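Local structure of alkylhalidase CmlS (Streptomyces venezuelae, 3I3L) at residues K91-F96 and P104-F109; P217-L222 and L446-S451. The protein is a flavin-dependent halogenase of chloramphenicol biosynthesis that binds FAD, with the flavin covalently joined to an aspartate. All blocks are in the same frame, centred on the assembly; numbering follows the deposited sequence.

Contact 1: K91-F96 and P104-F109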
ATOM      1  N   LYS A  91       3.905   6.437 -15.399  1.00 39.10           N
ATOM      2  CA  LYS A  91       4.458   7.071 -14.185  1.00 40.34           C
ATOM      3  C   LYS A  91       5.756   6.412 -13.792  1.00 38.70           C
ATOM      4  O   LYS A  91       5.745   5.246 -13.454  1.00 39.77           O
ATOM      5  CB  LYS A  91       3.449   6.988 -13.002  1.00 40.47           C
ATOM      6  CG  LYS A  91       4.134   7.142 -11.639  1.00 38.33           C
ATOM      7  CD  LYS A  91       3.193   7.566 -10.604  1.00 36.15           C
ATOM      8  CE  LYS A  91       2.673   6.446  -9.864  1.00 37.09           C
ATOM      9  NZ  LYS A  91       2.591   6.790  -8.329  1.00 34.11           N
ATOM     10  N   PRO A  92       6.863   7.163 -13.823  1.00 38.31           N
ATOM     11  CA  PRO A  92       8.210   6.607 -13.530  1.00 38.11           C
ATOM     12  C   PRO A  92       8.510   6.496 -12.053  1.00 37.77           C
ATOM     13  O   PRO A  92       9.349   5.675 -11.610  1.00 36.55           O
ATOM     14  CB  PRO A  92       9.167   7.650 -14.147  1.00 37.38           C
ATOM     15  CG  PRO A  92       8.318   8.938 -14.281  1.00 38.39           C
ATOM     16  CD  PRO A  92       6.879   8.625 -14.115  1.00 36.12           C
ATOM     17  N   SER A  93       7.825   7.329 -11.278  1.00 37.91           N
ATOM     18  CA  SER A  93       8.219   7.619  -9.901  1.00 36.51           C
ATOM     19  C   SER A  93       7.194   8.492  -9.171  1.00 35.58           C
ATOM     20  O   SER A  93       6.149   8.836  -9.711  1.00 35.22           O
ATOM     21  CB  SER A  93       9.505   8.410  -9.935  1.00 35.35           C
ATOM     22  OG  SER A  93       9.299   9.588 -10.702  1.00 34.76           O
ATOM     23  N   ALA A  94       7.517   8.835  -7.933  1.00 33.52           N
ATOM     24  CA  ALA A  94       6.781   9.864  -7.215  1.00 31.77           C
ATOM     25  C   ALA A  94       7.802  10.905  -6.751  1.00 30.74           C
ATOM     26  O   ALA A  94       8.871  10.556  -6.220  1.00 30.52           O
ATOM     27  CB  ALA A  94       6.039   9.244  -6.063  1.00 27.86           C
ATOM     28  N   THR A  95       7.482  12.167  -6.960  1.00 30.36           N
ATOM     29  CA  THR A  95       8.351  13.243  -6.503  1.00 29.94           C
ATOM     30  C   THR A  95       7.723  14.062  -5.359  1.00 30.56           C
ATOM     31  O   THR A  95       6.530  14.380  -5.381  1.00 30.37           O
ATOM     32  CB  THR A  95       8.829  14.117  -7.686  1.00 30.10           C
ATOM     33  OG1 THR A  95       9.619  13.290  -8.580  1.00 25.88           O
ATOM     34  CG2 THR A  95       9.721  15.285  -7.205  1.00 26.09           C
ATOM     35  N   PHE A  96       8.543  14.397  -4.375  1.00 29.80           N
ATOM     36  CA  PHE A  96       8.093  15.045  -3.149  1.00 31.29           C
ATOM     37  C   PHE A  96       8.804  16.367  -2.912  1.00 32.71           C
ATOM     38  O   PHE A  96      10.049  16.425  -2.948  1.00 34.83           O
ATOM     39  CB  PHE A  96       8.330  14.107  -1.969  1.00 30.30           C
ATOM     40  CG  PHE A  96       7.468  12.907  -2.001  1.00 31.87           C
ATOM     41  CD1 PHE A  96       6.253  12.887  -1.346  1.00 34.84           C
ATOM     42  CD2 PHE A  96       7.833  11.815  -2.737  1.00 37.54           C
ATOM     43  CE1 PHE A  96       5.424  11.798  -1.407  1.00 34.55           C
ATOM     44  CE2 PHE A  96       6.992  10.691  -2.808  1.00 39.20           C
ATOM     45  CZ  PHE A  96       5.794  10.680  -2.130  1.00 34.62           C
ATOM     46  N   PRO A 104      14.311  18.847  -3.473  1.00 32.26           N
ATOM     47  CA  PRO A 104      13.320  17.817  -3.872  1.00 32.98           C
ATOM     48  C   PRO A 104      13.827  16.398  -3.664  1.00 32.55           C
ATOM     49  O   PRO A 104      15.024  16.193  -3.669  1.00 33.29           O
ATOM     50  CB  PRO A 104      13.126  18.067  -5.391  1.00 32.85           C
ATOM     51  CG  PRO A 104      13.583  19.484  -5.609  1.00 32.92           C
ATOM     52  CD  PRO A 104      14.696  19.730  -4.597  1.00 33.57           C
ATOM     53  N   TRP A 105      12.934  15.439  -3.443  1.00 30.73           N
ATOM     54  CA  TRP A 105      13.331  14.037  -3.573  1.00 31.94           C
ATOM     55  C   TRP A 105      12.381  13.178  -4.410  1.00 32.37           C
ATOM     56  O   TRP A 105      11.183  13.482  -4.506  1.00 32.56           O
ATOM     57  CB  TRP A 105      13.648  13.390  -2.210  1.00 32.03           C
ATOM     58  CG  TRP A 105      12.451  13.077  -1.387  1.00 33.53           C
ATOM     59  CD1 TRP A 105      11.810  13.897  -0.461  1.00 34.90           C
ATOM     60  CD2 TRP A 105      11.767  11.822  -1.374  1.00 39.18           C
ATOM     61  NE1 TRP A 105      10.757  13.194   0.117  1.00 40.22           N
ATOM     62  CE2 TRP A 105      10.711  11.927  -0.428  1.00 38.90           C
ATOM     63  CE3 TRP A 105      11.951  10.597  -2.080  1.00 38.83           C
ATOM     64  CZ2 TRP A 105       9.822  10.870  -0.192  1.00 40.45           C
ATOM     65  CZ3 TRP A 105      11.092   9.509  -1.786  1.00 41.80           C
ATOM     66  CH2 TRP A 105      10.033   9.666  -0.864  1.00 40.66           C
ATOM     67  N   THR A 106      12.913  12.139  -5.064  1.00 31.17           N
ATOM     68  CA  THR A 106      12.109  11.306  -5.926  1.00 31.69           C
ATOM     69  C   THR A 106      12.241   9.821  -5.578  1.00 33.28           C
ATOM     70  O   THR A 106      13.373   9.331  -5.416  1.00 31.13           O
ATOM     71  CB  THR A 106      12.524  11.527  -7.395  1.00 33.81           C
ATOM     72  OG1 THR A 106      12.159  12.857  -7.780  1.00 33.80           O
ATOM     73  CG2 THR A 106      11.862  10.485  -8.363  1.00 32.13           C
ATOM     74  N   PHE A 107      11.102   9.124  -5.492  1.00 33.54           N
ATOM     75  CA  PHE A 107      11.083   7.670  -5.289  1.00 36.84           C
ATOM     76  C   PHE A 107      10.917   6.909  -6.596  1.00 36.80           C
ATOM     77  O   PHE A 107       9.812   6.829  -7.129  1.00 35.86           O
ATOM     78  CB  PHE A 107       9.978   7.259  -4.296  1.00 37.92           C
ATOM     79  CG  PHE A 107       9.962   5.764  -3.976  1.00 44.08           C
ATOM     80  CD1 PHE A 107      11.102   5.114  -3.462  1.00 49.87           C
ATOM     81  CD2 PHE A 107       8.826   4.992  -4.212  1.00 50.10           C
ATOM     82  CE1 PHE A 107      11.092   3.731  -3.181  1.00 50.62           C
ATOM     83  CE2 PHE A 107       8.810   3.585  -3.899  1.00 50.49           C
ATOM     84  CZ  PHE A 107       9.932   2.981  -3.389  1.00 49.99           C
ATOM     85  N   SER A 108      12.023   6.378  -7.120  1.00 36.64           N
ATOM     86  CA  SER A 108      12.048   5.732  -8.436  1.00 38.15           C
ATOM     87  C   SER A 108      11.374   4.396  -8.380  1.00 37.75           C
ATOM     88  O   SER A 108      11.482   3.690  -7.378  1.00 38.66           O
ATOM     89  CB  SER A 108      13.486   5.492  -8.924  1.00 38.77           C
ATOM     90  OG  SER A 108      13.455   4.805 -10.179  1.00 38.91           O
ATOM     91  N   PHE A 109      10.651   4.060  -9.442  1.00 38.81           N
ATOM     92  CA  PHE A 109      10.030   2.707  -9.531  1.00 40.66           C
ATOM     93  C   PHE A 109      10.978   1.655 -10.182  1.00 42.23           C
ATOM     94  O   PHE A 109      10.621   0.457 -10.302  1.00 42.57           O
ATOM     95  CB  PHE A 109       8.644   2.756 -10.224  1.00 38.96           C
ATOM     96  CG  PHE A 109       7.583   3.433  -9.402  1.00 38.59           C
ATOM     97  CD1 PHE A 109       7.688   3.517  -8.050  1.00 38.51           C
ATOM     98  CD2 PHE A 109       6.509   4.008  -9.999  1.00 40.31           C
ATOM     99  CE1 PHE A 109       6.731   4.167  -7.306  1.00 41.83           C
ATOM    100  CE2 PHE A 109       5.533   4.654  -9.241  1.00 43.85           C
ATOM    101  CZ  PHE A 109       5.665   4.748  -7.902  1.00 36.49           C
TER
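Phe96 and Trp105 lie side by side on one face of an antiparallel beta hairpin. Their rings form an offset stack. The Phe96 ring and the six-membered ring of Trp105 have centroids 4.5 Å apart and planes at 11°. Phe96 CB sits over the five-membered ring as a CH-pi contact. Trp105 CG lies between the backbone N and the carbonyl carbon (chi1 75°), which swings the indole alongside Phe96. Trp105 NE1 is buried without a polar partner. On the other face, Thr95 OG1 and Thr106 OG1 share a hydrogen bond of 2.7 Å. Thr95 OG1 also bonds to Thr225 OG1, and Thr106 OG1 to His441 NE2. Thr106 CG2 packs on Ser93 CB at 3.5 Å.

At the far end, the Phe109 ring takes Ser93 CA over one face. Lys91 CE meets its edge, 3.4 Å from Phe109 CE2. Lys91 NZ is hydrogen-bonded to Ser65 OG, and Ser65 is an FAD-binding residue. Ala94-Phe107 and Phe96-Trp105 are the hydrogen-bonded pairs of the register, with Phe107 N 2.7 Å from Ala94 O. Phe109 N to Pro92 O extends the pairing past the strand. Strand 89-97 also pairs in parallel with strand 226-231, and helix 430-439 packs against Trp105.

Contact 2: P217-L222 and L446-S451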
ATOM      1  N   PRO A 217       5.496  19.912 -17.579  1.00 52.00           N
ATOM      2  CA  PRO A 217       6.583  20.863 -17.855  1.00 52.16           C
ATOM      3  C   PRO A 217       7.966  20.223 -17.874  1.00 52.28           C
ATOM      4  O   PRO A 217       8.984  20.929 -18.006  1.00 51.66           O
ATOM      5  CB  PRO A 217       6.530  21.803 -16.647  1.00 52.17           C
ATOM      6  CG  PRO A 217       6.033  20.927 -15.537  1.00 52.29           C
ATOM      7  CD  PRO A 217       5.010  20.027 -16.192  1.00 52.16           C
ATOM      8  N   PHE A 218       8.013  18.907 -17.695  1.00 52.19           N
ATOM      9  CA  PHE A 218       9.288  18.222 -17.696  1.00 52.02           C
ATOM     10  C   PHE A 218       9.430  17.161 -18.807  1.00 52.21           C
ATOM     11  O   PHE A 218       8.521  16.381 -19.096  1.00 53.08           O
ATOM     12  CB  PHE A 218       9.632  17.702 -16.264  1.00 51.88           C
ATOM     13  CG  PHE A 218       9.811  18.825 -15.231  1.00 51.16           C
ATOM     14  CD1 PHE A 218      10.863  19.732 -15.337  1.00 48.50           C
ATOM     15  CD2 PHE A 218       8.900  19.000 -14.194  1.00 49.16           C
ATOM     16  CE1 PHE A 218      11.015  20.750 -14.425  1.00 47.97           C
ATOM     17  CE2 PHE A 218       9.060  20.027 -13.284  1.00 46.81           C
ATOM     18  CZ  PHE A 218      10.111  20.887 -13.384  1.00 45.37           C
ATOM     19  N   GLU A 219      10.602  17.149 -19.418  1.00 52.20           N
ATOM     20  CA  GLU A 219      10.908  16.213 -20.491  1.00 52.13           C
ATOM     21  C   GLU A 219      11.756  15.035 -20.026  1.00 49.56           C
ATOM     22  O   GLU A 219      11.754  14.004 -20.669  1.00 49.38           O
ATOM     23  CB  GLU A 219      11.666  16.940 -21.611  1.00 52.96           C
ATOM     24  CG  GLU A 219      11.261  18.412 -21.804  1.00 57.68           C
ATOM     25  CD  GLU A 219      11.506  18.916 -23.223  1.00 63.75           C
ATOM     26  OE1 GLU A 219      12.447  18.377 -23.904  1.00 62.50           O
ATOM     27  OE2 GLU A 219      10.746  19.848 -23.639  1.00 64.93           O
ATOM     28  N   GLY A 220      12.524  15.213 -18.954  1.00 47.11           N
ATOM     29  CA  GLY A 220      13.517  14.241 -18.588  1.00 45.20           C
ATOM     30  C   GLY A 220      12.903  13.129 -17.796  1.00 44.39           C
ATOM     31  O   GLY A 220      11.724  12.795 -17.996  1.00 43.71           O
ATOM     32  N   ASP A 221      13.683  12.579 -16.866  1.00 42.99           N
ATOM     33  CA  ASP A 221      13.186  11.519 -16.004  1.00 42.02           C
ATOM     34  C   ASP A 221      11.936  11.938 -15.173  1.00 41.53           C
ATOM     35  O   ASP A 221      11.165  11.084 -14.716  1.00 41.83           O
ATOM     36  CB  ASP A 221      14.334  11.026 -15.102  1.00 42.50           C
ATOM     37  CG  ASP A 221      15.400  10.174 -15.882  1.00 45.11           C
ATOM     38  OD1 ASP A 221      15.098   9.654 -16.969  1.00 41.81           O
ATOM     39  OD2 ASP A 221      16.546  10.028 -15.387  1.00 49.29           O
ATOM     40  N   LEU A 222      11.746  13.245 -14.976  1.00 40.22           N
ATOM     41  CA  LEU A 222      10.602  13.784 -14.190  1.00 40.04           C
ATOM     42  C   LEU A 222       9.200  13.613 -14.835  1.00 39.52           C
ATOM     43  O   LEU A 222       8.158  13.742 -14.159  1.00 39.92           O
ATOM     44  CB  LEU A 222      10.857  15.261 -13.798  1.00 38.69           C
ATOM     45  CG  LEU A 222      11.864  15.471 -12.646  1.00 39.54           C
ATOM     46  CD1 LEU A 222      12.209  16.913 -12.486  1.00 40.78           C
ATOM     47  CD2 LEU A 222      11.303  14.957 -11.339  1.00 37.81           C
ATOM     48  N   LEU A 446      13.851  22.224  -8.075  1.00 46.01           N
ATOM     49  CA  LEU A 446      13.333  21.232  -8.982  1.00 44.92           C
ATOM     50  C   LEU A 446      13.581  21.696 -10.423  1.00 46.01           C
ATOM     51  O   LEU A 446      13.235  22.827 -10.785  1.00 45.94           O
ATOM     52  CB  LEU A 446      11.831  21.066  -8.714  1.00 43.49           C
ATOM     53  CG  LEU A 446      11.080  19.945  -9.430  1.00 42.76           C
ATOM     54  CD1 LEU A 446      11.464  18.621  -8.877  1.00 31.29           C
ATOM     55  CD2 LEU A 446       9.583  20.193  -9.318  1.00 39.13           C
ATOM     56  N   SER A 447      14.173  20.819 -11.242  1.00 45.76           N
ATOM     57  CA  SER A 447      14.588  21.162 -12.581  1.00 45.91           C
ATOM     58  C   SER A 447      14.645  19.932 -13.483  1.00 47.32           C
ATOM     59  O   SER A 447      14.806  18.760 -13.014  1.00 46.39           O
ATOM     60  CB  SER A 447      15.956  21.833 -12.541  1.00 46.71           C
ATOM     61  OG  SER A 447      16.660  21.527 -13.719  1.00 48.05           O
ATOM     62  N   ASP A 448      14.551  20.198 -14.785  1.00 47.30           N
ATOM     63  CA  ASP A 448      14.630  19.153 -15.792  1.00 47.10           C
ATOM     64  C   ASP A 448      16.076  18.687 -15.966  1.00 46.49           C
ATOM     65  O   ASP A 448      16.370  17.766 -16.723  1.00 47.91           O
ATOM     66  CB  ASP A 448      14.021  19.637 -17.097  1.00 46.63           C
ATOM     67  CG  ASP A 448      13.213  18.560 -17.795  1.00 49.30           C
ATOM     68  OD1 ASP A 448      13.360  17.377 -17.420  1.00 51.41           O
ATOM     69  OD2 ASP A 448      12.449  18.886 -18.752  1.00 51.96           O
ATOM     70  N   ASP A 449      16.973  19.318 -15.235  1.00 47.41           N
ATOM     71  CA  ASP A 449      18.341  18.819 -15.075  1.00 47.84           C
ATOM     72  C   ASP A 449      18.367  17.438 -14.444  1.00 47.10           C
ATOM     73  O   ASP A 449      19.336  16.681 -14.622  1.00 48.88           O
ATOM     74  CB  ASP A 449      19.156  19.787 -14.219  1.00 48.59           C
ATOM     75  CG  ASP A 449      19.759  20.932 -15.037  1.00 51.16           C
ATOM     76  OD1 ASP A 449      19.577  20.921 -16.265  1.00 54.62           O
ATOM     77  OD2 ASP A 449      20.422  21.826 -14.456  1.00 49.69           O
ATOM     78  N   PHE A 450      17.309  17.113 -13.701  1.00 45.46           N
ATOM     79  CA  PHE A 450      17.252  15.870 -12.918  1.00 42.30           C
ATOM     80  C   PHE A 450      17.248  14.633 -13.792  1.00 42.42           C
ATOM     81  O   PHE A 450      16.436  14.521 -14.724  1.00 40.45           O
ATOM     82  CB  PHE A 450      15.984  15.831 -12.052  1.00 40.94           C
ATOM     83  CG  PHE A 450      15.773  14.526 -11.371  1.00 37.71           C
ATOM     84  CD1 PHE A 450      16.406  14.246 -10.179  1.00 36.16           C
ATOM     85  CD2 PHE A 450      14.965  13.573 -11.930  1.00 37.72           C
ATOM     86  CE1 PHE A 450      16.223  13.069  -9.577  1.00 36.40           C
ATOM     87  CE2 PHE A 450      14.776  12.371 -11.335  1.00 39.23           C
ATOM     88  CZ  PHE A 450      15.391  12.108 -10.151  1.00 38.26           C
ATOM     89  N   SER A 451      18.135  13.692 -13.463  1.00 42.16           N
ATOM     90  CA  SER A 451      18.078  12.342 -14.013  1.00 42.36           C
ATOM     91  C   SER A 451      18.119  11.346 -12.860  1.00 40.34           C
ATOM     92  O   SER A 451      18.736  11.601 -11.858  1.00 42.55           O
ATOM     93  CB  SER A 451      19.246  12.096 -14.980  1.00 41.84           C
ATOM     94  OG  SER A 451      20.477  12.413 -14.333  1.00 44.82           O
TER
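Asp448 OD2 accepts the backbone N of Glu219 in a short, nearly straight bond of 2.6 Å, with an angle of 177° at the hydrogen. The donor comes from the syn side, slightly out of the carboxylate plane. Asp448 OD1 takes Gly220 N at 2.8 Å through its syn lone pair. One carboxylate therefore grips two successive amides, which fixes its rotation. The Phe218 ring brings its edge to the same group, with CD1 3.6 Å from Asp448 CG. Ring and carboxylate planes stand 83° apart. With an alanine at Asp448, the amides of Glu219 and Gly220 would probably lose this shared acceptor, and the edge of Phe218 the group beside it.

Asp448 belongs to a type I beta turn from Ser447 to Phe450. Phe450 N bonds to Ser447 O, and Ser447 OG accepts Asp449 N at 2.7 Å, an ST turn. The contact joins the loop between strands 203-213 and 226-231 to the loop between helices 430-439 and 456-471, near the surface.

Beside the carboxylate the packing is apolar. Phe218 CE2 meets Leu446 CD2 at 4.0 Å. The ring of Phe450 stands with its CG anti to the backbone N (chi1 172°), and this brings CD2 to Leu222 CG at 3.7 Å. Those two side chains cross at about a right angle. His441 stacks on the Phe450 ring. Nearby, Asp221 OD2 bonds to the backbone N of Glu452 and passes 3.1 Å from Ser451 CA.

In the fold
From the N terminus, the chain enters strand 89-97, turns through a short connection, and returns on strand 105-108. Contact 1 closes this local hairpin. The chain then runs on to the loop 217-222, between strands 203-213 and 226-231. Contact 2 closes much later, when segment 446-451 arrives after helix 430-439. The two contacts follow in series and neither nest nor cross. They nevertheless touch; the centres of contact 1 and contact 2 are about 11 Å apart. Pro92 packs on Asp221, Thr95 on Leu222, Pro104 on Leu446 and Thr106 on Phe450. The late loop is thus tied both to the hairpin and to the loop leading into strand 226-231.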